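Local coordinates for protein Sqt1 (Chaetomium thermophilum, PDB 4ZOY) that probably acts as a dedicated WD-repeat chaperone that captures a newly made ribosomal protein during its translation, in support of ribosome biogenesis, at residues F19-H24 with R468-G473; F97-G102 with F145-S150; F187-P192 with H215-F220; P341-G346 with A353-S358. One frame throughout, in Å; residues are numbered along the deposited sequence.

Interaction 1: F19-H24 with R468-G473; sequences FAIAQH and RIVTVG
I21 lies across V470 and V472. The two strands run antiparallel, at 164° between their directions, but their axes come no closer than 7.0 Å. Side chains fill the gap between them. I21 has CG1 anti to the backbone N (chi1 180°), and the chain continues extended, with CD1 anti to CA. This carries CD1 to 3.8 Å from V470 CG1. The same methyl also sits 3.5 Å from V470 O. The base of I21, CB with the CG2 branch, packs on V472. Its CB is 3.7 Å from V472 CG1, and the CG2 methyls of the two residues are 4.0 Å apart. In both pairs the side chains cross obliquely. V472 CG1 also lies 3.7 Å from A20 O, so the valine touches backbone as well as side chain.

A polar link lies further along. One water accepts from Q23 NE2 at 2.9 Å and donates to R468 O at 2.7 Å. Q23 is also held by G463 and P28. F19 and A20 both face G34 in a classic beta bulge.

The contact joins two neighbouring blades of the WD-repeat propeller. Strand 18-23 is the innermost strand of its sheet, and strand 468-473 lies second from the inside in the next. Strand 457-461 adds V461 against I21 and V470. Strand 30-36 adds V31 against I21 and T33 against V472.

Interaction 2: F97-G102 with F145-S150; sequences FTLPRG and FAPCPS
L99 reaches from its loop to P147 and P149. Its CG stands anti to the carbonyl carbon, beside the backbone N (chi1 -66°). CD1 is anti to CA (chi2 171°), which sends that methyl toward the prolines. CD1 lies 4.0 Å from P147 CG and 3.8 Å from P149 CA. It is also 3.7 Å from C148 O. L99 CB stays near the same carbonyl oxygen, at 3.7 Å. CG and CD1 of the leucine lie against CB and CG of P147. At L99, an alanine would probably leave P147 CB and CG without their leucine contact and open a gap beside P149. The peptide bond after L99, leading into P100, is cis. Within segment 145-150, S150 N donates to C148 SG at 3.5 Å, a fairly straight bond (158°) that ties the turn together.

Two neighbouring WD-propeller blades meet here, one at the loop after strand 92-97 and one at the end of strand 142-147. P25 also touches L99, and W198 touches P149. The backbones of L99 and C148 pair with N155 and T156. Across the two segments the leucine's contacts are van der Waals only, with proline carbons and with the C148 carbonyl oxygen; they rest on fit, not on directed bonds.

Interaction 3: F187-P192 with H215-F220; sequences FLHTGP and HVYDVF
L188 and H189 pack against H215 and Y217 in a buried contact inside a WD repeat, one aliphatic chain and three rings. Segment 187-192 is the loop that leads into the innermost strand, 193-198, of this blade. H215 and Y217 stand on strand 214-218, third in the same sheet.

L188 CB sits over one face of the H215 ring, 3.7 Å from its centroid and 16° off the normal. This is a CH-pi contact, shifted toward the rim. L188 CD1 is anti to CA (chi2 -176°). It lies by ND1 and CG of that imidazole and meets the edge of Y217, 4.1 Å from CE1. The H189 and H215 rings meet obliquely, with centroids 5.1 Å apart and planes at 55°. H189 ND1 comes to 3.5 Å from H215 CD2, at the ring edge.

Two waters tie loop to strand. Water 2 lies in the plane of the H215 ring, bonded to NE2 at 2.9 Å, and donates to L188 O at 2.8 Å. Water 3 accepts from H189 N at 3.1 Å and bonds Y217 OH at 3.0 Å.

T207 bonds both H189 NE2 and Y217 OH, and S213 bonds H189 ND1. The network resembles the histidine-serine/threonine-tryptophan set of WD repeats, with tyrosine in the tryptophan position. H215 ND1 is held by S238. With both histidines gripped at both ring nitrogens, their rings are probably fixed in rotation.

Interaction 4: P341-G346 with A353-S358; sequences PILAAG and AVFDTS
The F355 ring meets A345 at its edge, with A345 CB near the ring plane and 4.4 Å from CE2. L343 O approaches obliquely, 3.7 Å from F355 CD2. I273, I326 and L363 also touch this phenylalanine. The residues belong to a beta hairpin, strands 342-347 and 352-356, the two middle strands of a WD-propeller blade.

L343 with F355 and A345 with A353 are antiparallel hydrogen-bonded pairs. F355 N donates to L343 O at 2.8 Å, and L343 N to F355 O at 2.9 Å. All four bonds of these pairs lie in the carbonyl planes. Their side chains share one face of the sheet. I342, A344, V354 and D356 take the other, as non-hydrogen-bonded pairs. There I342 CB packs 4.0 Å from V354 CG1, and I342 CG2 lies 3.5 Å from D356 OD1. The D356 carboxylate has strong partners elsewhere, in salt bridges to R359 and R364.

T357 lies beside P341 and I342, at the open end of the hairpin. Its CG2 is anti to the carbonyl carbon and rests 3.6 Å from I342 C. An alanine here, lacking OG1 and CG2, would probably open a gap over the I342-L343 peptide and beside P341 CB. The backbone bond of this residue closes the end: T357 N donates to P341 O at 2.9 Å, from 52° above the carbonyl plane.

From the N terminus, F19-H24 comes first, and its partner R468-G473 lies near the C terminus. Interaction 1 therefore closes almost the whole chain and joins the first and last blades of the ring. The other three contacts are nested inside its loop. They follow in series, and none cross. Interaction 2 ties two successive blades together. Interactions 3 and 4 each close a short loop within one repeat. Interaction 1 touches interaction 2, with Q23 and H24 packing on F97 and R101. Interaction 2 touches interaction 3 through C148 and F220. Interaction 4 stands apart, its nearest atoms about 14 Å from those of interaction 3.

Interaction 1: F19-H24 with R468-G473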
loop_
_atom_site.group_PDB
_atom_site.type_symbol
_atom_site.label_atom_id
_atom_site.label_comp_id
_atom_site.label_asym_id
_atom_site.label_seq_id
_atom_site.Cartn_x
_atom_site.Cartn_y
_atom_site.Cartn_z
ATOM N N PHE A 19 5.105 -11.081 4.072
ATOM C CA PHE A 19 4.556 -9.797 4.512
ATOM C C PHE A 19 4.418 -8.768 3.412
ATOM O O PHE A 19 3.599 -7.855 3.525
ATOM C CB PHE A 19 5.435 -9.178 5.605
ATOM C CG PHE A 19 5.413 -9.921 6.912
ATOM C CD1 PHE A 19 4.234 -10.104 7.603
ATOM C CD2 PHE A 19 6.591 -10.387 7.467
ATOM C CE1 PHE A 19 4.224 -10.772 8.825
ATOM C CE2 PHE A 19 6.587 -11.049 8.682
ATOM C CZ PHE A 19 5.403 -11.242 9.355
ATOM N N ALA A 20 5.243 -8.888 2.375
ATOM C CA ALA A 20 5.392 -7.805 1.409
ATOM C C ALA A 20 5.397 -8.289 -0.021
ATOM O O ALA A 20 5.841 -9.416 -0.317
ATOM C CB ALA A 20 6.677 -7.035 1.698
ATOM N N ILE A 21 4.913 -7.435 -0.922
ATOM C CA ILE A 21 4.915 -7.745 -2.338
ATOM C C ILE A 21 5.015 -6.455 -3.143
ATOM O O ILE A 21 4.440 -5.427 -2.765
ATOM C CB ILE A 21 3.660 -8.556 -2.736
ATOM C CG1 ILE A 21 3.646 -8.883 -4.231
ATOM C CG2 ILE A 21 2.370 -7.842 -2.298
ATOM C CD1 ILE A 21 2.610 -9.967 -4.617
ATOM N N ALA A 22 5.781 -6.510 -4.227
ATOM C CA ALA A 22 5.894 -5.383 -5.138
ATOM C C ALA A 22 5.836 -5.880 -6.569
ATOM O O ALA A 22 6.210 -7.021 -6.856
ATOM C CB ALA A 22 7.172 -4.618 -4.888
ATOM N N GLN A 23 5.362 -5.019 -7.461
ATOM C CA GLN A 23 5.163 -5.358 -8.856
ATOM C C GLN A 23 5.888 -4.342 -9.716
ATOM O O GLN A 23 5.874 -3.148 -9.415
ATOM C CB GLN A 23 3.671 -5.381 -9.180
ATOM C CG GLN A 23 3.328 -5.833 -10.585
ATOM C CD GLN A 23 1.850 -6.083 -10.719
ATOM O OE1 GLN A 23 1.040 -5.336 -10.177
ATOM N NE2 GLN A 23 1.488 -7.174 -11.385
ATOM N N HIS A 24 6.551 -4.807 -10.763
ATOM C CA HIS A 24 7.254 -3.904 -11.667
ATOM C C HIS A 24 6.243 -3.009 -12.394
ATOM O O HIS A 24 5.219 -3.494 -12.867
ATOM C CB HIS A 24 8.087 -4.715 -12.660
ATOM C CG HIS A 24 9.099 -3.908 -13.412
ATOM N ND1 HIS A 24 8.754 -3.010 -14.397
ATOM C CD2 HIS A 24 10.450 -3.884 -13.335
ATOM C CE1 HIS A 24 9.849 -2.454 -14.885
ATOM N NE2 HIS A 24 10.892 -2.973 -14.266
ATOM N N ARG A 468 -4.740 -10.205 -13.379
ATOM C CA ARG A 468 -3.916 -11.170 -12.674
ATOM C C ARG A 468 -3.579 -10.622 -11.308
ATOM O O ARG A 468 -3.034 -9.525 -11.184
ATOM C CB ARG A 468 -2.641 -11.488 -13.453
ATOM C CG ARG A 468 -2.893 -12.432 -14.609
ATOM C CD ARG A 468 -1.751 -13.408 -14.798
ATOM N NE ARG A 468 -2.154 -14.530 -15.641
ATOM C CZ ARG A 468 -1.323 -15.470 -16.083
ATOM N NH1 ARG A 468 -0.036 -15.423 -15.765
ATOM N NH2 ARG A 468 -1.782 -16.457 -16.843
ATOM N N ILE A 469 -3.929 -11.391 -10.286
ATOM C CA ILE A 469 -3.715 -10.997 -8.894
ATOM C C ILE A 469 -2.684 -11.920 -8.281
ATOM O O ILE A 469 -2.799 -13.139 -8.392
ATOM C CB ILE A 469 -5.028 -11.053 -8.085
ATOM C CG1 ILE A 469 -6.092 -10.160 -8.737
ATOM C CG2 ILE A 469 -4.800 -10.682 -6.623
ATOM C CD1 ILE A 469 -7.462 -10.278 -8.107
ATOM N N VAL A 470 -1.651 -11.345 -7.678
ATOM C CA VAL A 470 -0.669 -12.138 -6.945
ATOM C C VAL A 470 -0.754 -11.768 -5.484
ATOM O O VAL A 470 -0.748 -10.591 -5.131
ATOM C CB VAL A 470 0.762 -11.924 -7.468
ATOM C CG1 VAL A 470 1.724 -12.905 -6.786
ATOM C CG2 VAL A 470 0.803 -12.102 -8.989
ATOM N N THR A 471 -0.856 -12.787 -4.637
ATOM C CA THR A 471 -1.097 -12.609 -3.205
ATOM C C THR A 471 0.079 -13.051 -2.357
ATOM O O THR A 471 0.898 -13.872 -2.781
ATOM C CB THR A 471 -2.309 -13.400 -2.742
ATOM O OG1 THR A 471 -2.078 -14.795 -3.009
ATOM C CG2 THR A 471 -3.569 -12.939 -3.459
ATOM N N VAL A 472 0.147 -12.518 -1.144
ATOM C CA VAL A 472 1.108 -13.002 -0.156
ATOM C C VAL A 472 0.342 -13.335 1.119
ATOM O O VAL A 472 -0.541 -12.587 1.567
ATOM C CB VAL A 472 2.247 -11.981 0.116
ATOM C CG1 VAL A 472 3.128 -11.828 -1.112
ATOM C CG2 VAL A 472 1.701 -10.616 0.572
ATOM N N GLY A 473 0.641 -14.503 1.687
ATOM C CA GLY A 473 -0.111 -14.974 2.837
ATOM C C GLY A 473 0.682 -15.212 4.116
ATOM O O GLY A 473 1.892 -15.468 4.100
HETATM O O HOH W 1 -0.897 -8.527 -12.404
#

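Interaction 2: F97-G102 with F145-S150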
loop_
_atom_site.group_PDB
_atom_site.type_symbol
_atom_site.label_atom_id
_atom_site.label_comp_id
_atom_site.label_asym_id
_atom_site.label_seq_id
_atom_site.Cartn_x
_atom_site.Cartn_y
_atom_site.Cartn_z
ATOM N N PHE A 97 9.370 -1.659 -6.309
ATOM C CA PHE A 97 10.062 -1.265 -7.525
ATOM C C PHE A 97 9.914 0.239 -7.635
ATOM O O PHE A 97 8.845 0.775 -7.347
ATOM C CB PHE A 97 9.479 -1.945 -8.766
ATOM C CG PHE A 97 9.814 -3.407 -8.878
ATOM C CD1 PHE A 97 10.999 -3.815 -9.469
ATOM C CD2 PHE A 97 8.935 -4.372 -8.414
ATOM C CE1 PHE A 97 11.309 -5.168 -9.580
ATOM C CE2 PHE A 97 9.243 -5.730 -8.521
ATOM C CZ PHE A 97 10.427 -6.120 -9.106
ATOM N N THR A 98 10.957 0.937 -8.063
ATOM C CA THR A 98 10.835 2.383 -8.168
ATOM C C THR A 98 10.016 2.819 -9.378
ATOM O O THR A 98 9.863 2.084 -10.353
ATOM C CB THR A 98 12.215 3.062 -8.223
ATOM O OG1 THR A 98 13.017 2.462 -9.255
ATOM C CG2 THR A 98 12.916 2.931 -6.879
ATOM N N LEU A 99 9.458 4.022 -9.275
ATOM C CA LEU A 99 8.797 4.697 -10.386
ATOM C C LEU A 99 9.824 5.604 -11.058
ATOM O O LEU A 99 10.751 6.076 -10.396
ATOM C CB LEU A 99 7.594 5.498 -9.884
ATOM C CG LEU A 99 6.443 4.669 -9.312
ATOM C CD1 LEU A 99 5.420 5.581 -8.653
ATOM C CD2 LEU A 99 5.787 3.821 -10.410
ATOM N N PRO A 100 9.672 5.855 -12.366
ATOM C CA PRO A 100 8.572 5.423 -13.232
ATOM C C PRO A 100 8.731 4.070 -13.914
ATOM O O PRO A 100 7.734 3.568 -14.433
ATOM C CB PRO A 100 8.541 6.524 -14.300
ATOM C CG PRO A 100 9.969 6.909 -14.435
ATOM C CD PRO A 100 10.515 6.869 -13.028
ATOM N N ARG A 101 9.931 3.505 -13.934
ATOM C CA ARG A 101 10.204 2.382 -14.835
ATOM C C ARG A 101 10.866 1.185 -14.156
ATOM O O ARG A 101 11.361 0.282 -14.830
ATOM C CB ARG A 101 11.073 2.850 -16.014
ATOM C CG ARG A 101 10.409 3.922 -16.893
ATOM C CD ARG A 101 11.234 4.241 -18.147
ATOM N NE ARG A 101 10.814 3.465 -19.316
ATOM C CZ ARG A 101 11.446 2.386 -19.766
ATOM N NH1 ARG A 101 12.534 1.945 -19.146
ATOM N NH2 ARG A 101 10.992 1.745 -20.834
ATOM N N GLY A 102 10.877 1.166 -12.826
ATOM C CA GLY A 102 11.388 0.012 -12.105
ATOM C C GLY A 102 12.886 -0.178 -12.222
ATOM O O GLY A 102 13.371 -1.308 -12.282
ATOM N N PHE A 145 7.122 1.248 2.587
ATOM C CA PHE A 145 7.742 1.987 1.483
ATOM C C PHE A 145 6.662 2.651 0.653
ATOM O O PHE A 145 5.580 2.091 0.493
ATOM C CB PHE A 145 8.508 1.077 0.525
ATOM C CG PHE A 145 9.832 0.585 1.023
ATOM C CD1 PHE A 145 10.546 1.257 1.993
ATOM C CD2 PHE A 145 10.379 -0.557 0.461
ATOM C CE1 PHE A 145 11.790 0.773 2.418
ATOM C CE2 PHE A 145 11.605 -1.030 0.876
ATOM C CZ PHE A 145 12.312 -0.361 1.842
ATOM N N ALA A 146 6.981 3.786 0.039
ATOM C CA ALA A 146 6.106 4.352 -0.985
ATOM C C ALA A 146 6.951 5.065 -2.026
ATOM O O ALA A 146 7.670 6.009 -1.683
ATOM C CB ALA A 146 5.091 5.319 -0.365
ATOM N N PRO A 147 6.897 4.611 -3.282
ATOM C CA PRO A 147 7.669 5.303 -4.317
ATOM C C PRO A 147 7.013 6.628 -4.684
ATOM O O PRO A 147 5.789 6.744 -4.712
ATOM C CB PRO A 147 7.648 4.319 -5.493
ATOM C CG PRO A 147 6.344 3.567 -5.314
ATOM C CD PRO A 147 6.184 3.431 -3.811
ATOM N N CYS A 148 7.839 7.625 -4.965
ATOM C CA CYS A 148 7.373 8.934 -5.360
ATOM C C CYS A 148 6.812 8.919 -6.779
ATOM O O CYS A 148 7.509 8.524 -7.698
ATOM C CB CYS A 148 8.539 9.876 -5.258
ATOM S SG CYS A 148 8.091 11.591 -5.692
ATOM N N PRO A 149 5.558 9.366 -6.967
ATOM C CA PRO A 149 4.990 9.388 -8.321
ATOM C C PRO A 149 5.333 10.638 -9.153
ATOM O O PRO A 149 4.846 10.735 -10.285
ATOM C CB PRO A 149 3.480 9.352 -8.059
ATOM C CG PRO A 149 3.333 10.108 -6.766
ATOM C CD PRO A 149 4.568 9.734 -5.942
ATOM N N SER A 150 6.111 11.576 -8.620
ATOM C CA SER A 150 6.485 12.773 -9.404
ATOM C C SER A 150 7.341 12.393 -10.600
ATOM O O SER A 150 8.395 11.784 -10.435
ATOM C CB SER A 150 7.249 13.784 -8.562
ATOM O OG SER A 150 7.710 14.856 -9.401
#

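Interaction 3: F187-P192 with H215-F220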
loop_
_atom_site.group_PDB
_atom_site.type_symbol
_atom_site.label_atom_id
_atom_site.label_comp_id
_atom_site.label_asym_id
_atom_site.label_seq_id
_atom_site.Cartn_x
_atom_site.Cartn_y
_atom_site.Cartn_z
ATOM N N PHE A 187 11.505 13.778 11.754
ATOM C CA PHE A 187 11.369 13.184 13.076
ATOM C C PHE A 187 10.250 13.849 13.857
ATOM O O PHE A 187 10.413 14.211 15.025
ATOM C CB PHE A 187 12.698 13.290 13.840
ATOM C CG PHE A 187 13.856 12.706 13.091
ATOM C CD1 PHE A 187 14.117 11.348 13.149
ATOM C CD2 PHE A 187 14.665 13.509 12.308
ATOM C CE1 PHE A 187 15.172 10.801 12.444
ATOM C CE2 PHE A 187 15.725 12.967 11.601
ATOM C CZ PHE A 187 15.974 11.612 11.669
ATOM N N LEU A 188 9.104 14.001 13.213
ATOM C CA LEU A 188 7.978 14.703 13.819
ATOM C C LEU A 188 7.039 13.770 14.583
ATOM O O LEU A 188 6.584 14.125 15.668
ATOM C CB LEU A 188 7.207 15.489 12.755
ATOM C CG LEU A 188 8.010 16.621 12.101
ATOM C CD1 LEU A 188 7.154 17.415 11.138
ATOM C CD2 LEU A 188 8.615 17.534 13.153
ATOM N N HIS A 189 6.730 12.594 14.031
ATOM C CA HIS A 189 5.954 11.606 14.790
ATOM C C HIS A 189 6.738 11.193 16.032
ATOM O O HIS A 189 7.961 11.118 15.980
ATOM C CB HIS A 189 5.652 10.350 13.971
ATOM C CG HIS A 189 4.833 10.579 12.737
ATOM N ND1 HIS A 189 3.592 11.177 12.748
ATOM C CD2 HIS A 189 5.063 10.216 11.454
ATOM C CE1 HIS A 189 3.100 11.191 11.519
ATOM N NE2 HIS A 189 3.975 10.612 10.717
ATOM N N THR A 190 6.033 10.898 17.122
ATOM C CA THR A 190 6.683 10.486 18.373
ATOM C C THR A 190 6.429 9.018 18.713
ATOM O O THR A 190 6.906 8.519 19.732
ATOM C CB THR A 190 6.224 11.351 19.577
ATOM O OG1 THR A 190 4.888 10.999 19.958
ATOM C CG2 THR A 190 6.283 12.827 19.238
ATOM N N GLY A 191 5.665 8.338 17.866
ATOM C CA GLY A 191 5.465 6.905 17.972
ATOM C C GLY A 191 5.606 6.311 16.581
ATOM O O GLY A 191 5.794 7.051 15.618
ATOM N N PRO A 192 5.501 4.978 16.464
ATOM C CA PRO A 192 5.669 4.299 15.172
ATOM C C PRO A 192 4.901 4.966 14.035
ATOM O O PRO A 192 3.732 5.327 14.183
ATOM C CB PRO A 192 5.119 2.900 15.442
ATOM C CG PRO A 192 5.412 2.684 16.904
ATOM C CD PRO A 192 5.232 4.026 17.558
ATOM N N HIS A 215 1.364 14.216 9.552
ATOM C CA HIS A 215 2.225 15.252 8.996
ATOM C C HIS A 215 2.274 15.092 7.493
ATOM O O HIS A 215 2.380 13.971 6.982
ATOM C CB HIS A 215 3.625 15.204 9.596
ATOM C CG HIS A 215 3.635 15.464 11.065
ATOM N ND1 HIS A 215 3.433 16.725 11.589
ATOM C CD2 HIS A 215 3.772 14.630 12.121
ATOM C CE1 HIS A 215 3.467 16.656 12.906
ATOM N NE2 HIS A 215 3.666 15.397 13.257
ATOM N N VAL A 216 2.183 16.209 6.781
ATOM C CA VAL A 216 2.247 16.178 5.336
ATOM C C VAL A 216 3.452 17.008 4.902
ATOM O O VAL A 216 3.431 18.235 4.981
ATOM C CB VAL A 216 0.953 16.707 4.697
ATOM C CG1 VAL A 216 1.036 16.573 3.191
ATOM C CG2 VAL A 216 -0.264 15.929 5.234
ATOM N N TYR A 217 4.502 16.316 4.456
ATOM C CA TYR A 217 5.802 16.950 4.235
ATOM C C TYR A 217 5.933 17.579 2.875
ATOM O O TYR A 217 5.537 17.008 1.859
ATOM C CB TYR A 217 6.940 15.940 4.417
ATOM C CG TYR A 217 6.793 15.087 5.648
ATOM C CD1 TYR A 217 7.103 15.576 6.913
ATOM C CD2 TYR A 217 6.330 13.787 5.538
ATOM C CE1 TYR A 217 6.947 14.777 8.039
ATOM C CE2 TYR A 217 6.172 12.990 6.643
ATOM C CZ TYR A 217 6.482 13.485 7.890
ATOM O OH TYR A 217 6.309 12.672 8.982
ATOM N N ASP A 218 6.522 18.772 2.872
ATOM C CA ASP A 218 6.904 19.486 1.657
ATOM C C ASP A 218 8.239 18.958 1.133
ATOM O O ASP A 218 9.282 19.596 1.311
ATOM C CB ASP A 218 7.002 20.986 1.956
ATOM C CG ASP A 218 7.378 21.815 0.741
ATOM O OD1 ASP A 218 6.967 21.473 -0.380
ATOM O OD2 ASP A 218 8.076 22.837 0.936
ATOM N N VAL A 219 8.203 17.792 0.496
ATOM C CA VAL A 219 9.422 17.010 0.300
ATOM C C VAL A 219 10.459 17.721 -0.579
ATOM O O VAL A 219 11.670 17.622 -0.327
ATOM C CB VAL A 219 9.080 15.636 -0.302
ATOM C CG1 VAL A 219 10.341 14.891 -0.723
ATOM C CG2 VAL A 219 8.302 14.819 0.730
ATOM N N PHE A 220 9.992 18.441 -1.590
ATOM C CA PHE A 220 10.904 19.066 -2.545
ATOM C C PHE A 220 10.942 20.586 -2.456
ATOM O O PHE A 220 11.483 21.237 -3.347
ATOM C CB PHE A 220 10.545 18.618 -3.957
ATOM C CG PHE A 220 10.626 17.124 -4.142
ATOM C CD1 PHE A 220 11.850 16.482 -4.238
ATOM C CD2 PHE A 220 9.476 16.361 -4.172
ATOM C CE1 PHE A 220 11.920 15.099 -4.383
ATOM C CE2 PHE A 220 9.536 14.979 -4.322
ATOM C CZ PHE A 220 10.755 14.344 -4.422
HETATM O O HOH W 2 3.958 15.028 16.071
HETATM O O HOH W 3 8.058 12.003 11.346
#

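Interaction 4: P341-G346 with A353-S358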
loop_
_atom_site.group_PDB
_atom_site.type_symbol
_atom_site.label_atom_id
_atom_site.label_comp_id
_atom_site.label_asym_id
_atom_site.label_seq_id
_atom_site.Cartn_x
_atom_site.Cartn_y
_atom_site.Cartn_z
ATOM N N PRO A 341 -16.176 9.396 -7.650
ATOM C CA PRO A 341 -16.092 10.242 -6.456
ATOM C C PRO A 341 -16.393 9.456 -5.191
ATOM O O PRO A 341 -17.381 9.715 -4.497
ATOM C CB PRO A 341 -17.150 11.310 -6.720
ATOM C CG PRO A 341 -18.179 10.604 -7.533
ATOM C CD PRO A 341 -17.409 9.646 -8.419
ATOM N N ILE A 342 -15.551 8.469 -4.916
ATOM C CA ILE A 342 -15.758 7.630 -3.742
ATOM C C ILE A 342 -14.458 7.319 -3.019
ATOM O O ILE A 342 -13.367 7.330 -3.608
ATOM C CB ILE A 342 -16.461 6.285 -4.090
ATOM C CG1 ILE A 342 -15.640 5.486 -5.110
ATOM C CG2 ILE A 342 -17.900 6.519 -4.600
ATOM C CD1 ILE A 342 -16.256 4.130 -5.452
ATOM N N LEU A 343 -14.598 7.041 -1.725
ATOM C CA LEU A 343 -13.517 6.618 -0.853
ATOM C C LEU A 343 -13.925 5.305 -0.212
ATOM O O LEU A 343 -15.040 5.202 0.311
ATOM C CB LEU A 343 -13.254 7.671 0.229
ATOM C CG LEU A 343 -12.333 7.279 1.388
ATOM C CD1 LEU A 343 -10.872 7.166 0.933
ATOM C CD2 LEU A 343 -12.478 8.260 2.562
ATOM N N ALA A 344 -13.043 4.304 -0.262
ATOM C CA ALA A 344 -13.280 3.004 0.374
ATOM C C ALA A 344 -12.385 2.812 1.585
ATOM O O ALA A 344 -11.205 3.170 1.568
ATOM C CB ALA A 344 -13.046 1.872 -0.628
ATOM N N ALA A 345 -12.937 2.214 2.639
ATOM C CA ALA A 345 -12.216 1.988 3.883
ATOM C C ALA A 345 -12.400 0.546 4.350
ATOM O O ALA A 345 -13.532 0.071 4.450
ATOM C CB ALA A 345 -12.702 2.951 4.956
ATOM N N GLY A 346 -11.298 -0.143 4.626
ATOM C CA GLY A 346 -11.365 -1.518 5.124
ATOM C C GLY A 346 -11.018 -1.549 6.592
ATOM O O GLY A 346 -10.061 -0.912 7.026
ATOM N N ALA A 353 -16.399 0.120 3.998
ATOM C CA ALA A 353 -17.353 1.210 3.887
ATOM C C ALA A 353 -16.971 2.114 2.722
ATOM O O ALA A 353 -15.792 2.327 2.445
ATOM C CB ALA A 353 -17.424 1.988 5.191
ATOM N N VAL A 354 -17.980 2.602 2.017
ATOM C CA VAL A 354 -17.785 3.414 0.826
ATOM C C VAL A 354 -18.470 4.747 1.050
ATOM O O VAL A 354 -19.652 4.789 1.405
ATOM C CB VAL A 354 -18.350 2.723 -0.425
ATOM C CG1 VAL A 354 -18.078 3.546 -1.690
ATOM C CG2 VAL A 354 -17.759 1.324 -0.561
ATOM N N PHE A 355 -17.725 5.829 0.842
ATOM C CA PHE A 355 -18.241 7.183 1.071
ATOM C C PHE A 355 -18.216 8.008 -0.216
ATOM O O PHE A 355 -17.296 7.875 -1.032
ATOM C CB PHE A 355 -17.409 7.883 2.146
ATOM C CG PHE A 355 -17.327 7.125 3.435
ATOM C CD1 PHE A 355 -18.302 7.296 4.405
ATOM C CD2 PHE A 355 -16.277 6.243 3.686
ATOM C CE1 PHE A 355 -18.241 6.609 5.602
ATOM C CE2 PHE A 355 -16.214 5.538 4.883
ATOM C CZ PHE A 355 -17.195 5.723 5.847
ATOM N N ASP A 356 -19.208 8.879 -0.379
ATOM C CA ASP A 356 -19.308 9.754 -1.551
ATOM C C ASP A 356 -18.560 11.072 -1.330
ATOM O O ASP A 356 -19.001 11.939 -0.573
ATOM C CB ASP A 356 -20.780 10.012 -1.874
ATOM C CG ASP A 356 -21.402 8.917 -2.742
ATOM O OD1 ASP A 356 -20.716 7.915 -3.055
ATOM O OD2 ASP A 356 -22.583 9.070 -3.121
ATOM N N THR A 357 -17.412 11.217 -1.983
ATOM C CA THR A 357 -16.512 12.328 -1.714
ATOM C C THR A 357 -17.059 13.668 -2.203
ATOM O O THR A 357 -16.587 14.707 -1.762
ATOM C CB THR A 357 -15.130 12.085 -2.355
ATOM O OG1 THR A 357 -15.261 12.062 -3.783
ATOM C CG2 THR A 357 -14.556 10.753 -1.888
ATOM N N SER A 358 -18.040 13.636 -3.100
ATOM C CA SER A 358 -18.636 14.866 -3.598
ATOM C C SER A 358 -19.918 15.191 -2.840
ATOM O O SER A 358 -20.643 16.109 -3.213
ATOM C CB SER A 358 -18.922 14.767 -5.097
ATOM O OG SER A 358 -19.885 13.763 -5.363
HETATM O O HOH W 4 -19.645 11.557 -4.353
#